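Local coordinates for GMP reductase (Trypanosoma brucei brucei, PDB 6JIG), which catalyses the reductive, NADPH-dependent deamination of GMP to IMP and is regulated allosterically through its cystathionine-beta-synthase domain, with changes of oligomeric state, at the interface of chains A and B. Sequence-based numbering; all coordinates share one arbitrary frame. Chains: chain A/B, GMP reductase.

The interface of chains A and B. Residues chain A 3, 6, 9; chain B 11, 13, 332, 335-336.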
loop_
_atom_site.group_PDB
_atom_site.type_symbol
_atom_site.label_atom_id
_atom_site.label_comp_id
_atom_site.label_asym_id
_atom_site.label_seq_id
_atom_site.Cartn_x
_atom_site.Cartn_y
_atom_site.Cartn_z
ATOM N N PHE A 3 29.354 -30.622 -8.284
ATOM C CA PHE A 3 27.942 -30.776 -8.632
ATOM C C PHE A 3 27.768 -30.855 -10.151
ATOM O O PHE A 3 27.174 -29.965 -10.763
ATOM C CB PHE A 3 27.111 -29.615 -8.044
ATOM C CG PHE A 3 27.062 -29.610 -6.534
ATOM C CD1 PHE A 3 26.281 -30.541 -5.846
ATOM C CD2 PHE A 3 27.811 -28.698 -5.803
ATOM C CE1 PHE A 3 26.242 -30.564 -4.453
ATOM C CE2 PHE A 3 27.774 -28.702 -4.415
ATOM C CZ PHE A 3 26.993 -29.644 -3.735
ATOM N N SER A 6 24.120 -31.200 -12.319
ATOM C CA SER A 6 23.387 -29.966 -12.565
ATOM C C SER A 6 23.899 -29.245 -13.804
ATOM O O SER A 6 23.108 -28.672 -14.561
ATOM C CB SER A 6 23.486 -29.068 -11.332
ATOM O OG SER A 6 23.452 -29.846 -10.139
ATOM N N ILE A 9 22.243 -30.009 -17.427
ATOM C CA ILE A 9 20.850 -29.686 -17.724
ATOM C C ILE A 9 20.813 -28.506 -18.694
ATOM O O ILE A 9 21.390 -27.445 -18.403
ATOM C CB ILE A 9 20.082 -29.403 -16.422
ATOM C CG1 ILE A 9 20.091 -30.668 -15.539
ATOM C CG2 ILE A 9 18.659 -28.947 -16.716
ATOM C CD1 ILE A 9 19.508 -30.481 -14.153
ATOM N N THR B 11 27.557 -24.162 -10.234
ATOM C CA THR B 11 26.241 -23.586 -9.996
ATOM C C THR B 11 25.300 -24.664 -9.477
ATOM O O THR B 11 25.195 -25.736 -10.076
ATOM C CB THR B 11 25.687 -22.957 -11.276
ATOM O OG1 THR B 11 26.454 -21.790 -11.570
ATOM C CG2 THR B 11 24.228 -22.547 -11.087
ATOM N N LEU B 13 21.329 -25.783 -8.397
ATOM C CA LEU B 13 19.966 -25.490 -8.814
ATOM C C LEU B 13 18.990 -25.858 -7.713
ATOM O O LEU B 13 19.201 -26.833 -6.980
ATOM C CB LEU B 13 19.600 -26.270 -10.078
ATOM C CG LEU B 13 20.564 -26.079 -11.244
ATOM C CD1 LEU B 13 20.143 -26.998 -12.378
ATOM C CD2 LEU B 13 20.575 -24.635 -11.683
ATOM N N SER B 332 20.147 -29.665 -6.673
ATOM C CA SER B 332 21.497 -30.185 -6.865
ATOM C C SER B 332 21.893 -31.099 -5.708
ATOM O O SER B 332 22.651 -32.053 -5.896
ATOM C CB SER B 332 22.502 -29.034 -6.983
ATOM O OG SER B 332 22.305 -28.297 -8.181
ATOM N N LEU B 335 20.227 -34.440 -6.387
ATOM C CA LEU B 335 20.906 -35.113 -7.490
ATOM C C LEU B 335 22.217 -35.731 -7.038
ATOM O O LEU B 335 22.512 -36.888 -7.358
ATOM C CB LEU B 335 21.165 -34.131 -8.631
ATOM C CG LEU B 335 19.990 -33.709 -9.518
ATOM C CD1 LEU B 335 20.426 -32.541 -10.397
ATOM C CD2 LEU B 335 19.492 -34.855 -10.391
ATOM N N ALA B 336 23.025 -34.970 -6.298
ATOM C CA ALA B 336 24.345 -35.466 -5.937
ATOM C C ALA B 336 24.238 -36.580 -4.910
ATOM O O ALA B 336 24.961 -37.579 -4.988
ATOM C CB ALA B 336 25.220 -34.326 -5.399
HETATM O O HOH W 1 24.257 -32.026 -8.598
#
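The N-terminal helix 4-7 of chain A, with the loop residues A:Phe3 and A:Ile9 flanking it, lies against helix 330-344 of chain B and the strand 11-12 and following loop of that chain. The contact illustrates how a short terminal arm can dock on a neighbouring subunit through a small polar centre with apolar sides. At the centre two serine hydroxyls meet, A:Ser6 OG and B:Ser332 OG, 2.7 Å apart in a hydrogen bond whose direction is not settled. B:Ser332 OG also accepts a nearly straight bond (170° at the hydrogen) from the backbone N of B:Leu13, again at 2.7 Å. This second-shell bond ties helix 330-344 to the N-terminal segment of its own chain and helps fix where the hydroxyl is held as it meets A:Ser6. A water adds a second link, 2.8 Å from A:Ser6 OG and 3.1 Å from the backbone O of B:Ser332; it sits at the edge of the A:Phe3 ring, in its plane. That ring also turns its CD1 and CE1 side to the methyl of B:Ala336, with CD1 4.0 Å from CB. On the other flank, CG anti to the carbonyl carbon (chi1 -54°) and CD1 extended beyond it (chi2 175°) take the B:Leu13 methyl to A:Ile9 CD1, 4.0 Å away, the two side chains lying antiparallel. B:Leu13 CD1 lies 4.1 Å from A:Ser6 CB as well, joining this flank to the serine pair. The patch, centred about 20 Å from the engineered B:Ala318 at the active site, belongs to a subunit interface of a homotetramer-forming protein, here within an assembly of eight copies; the arm of chain A reaches over to helix 330-344, an outer helix of chain B's (beta/alpha)8 barrel.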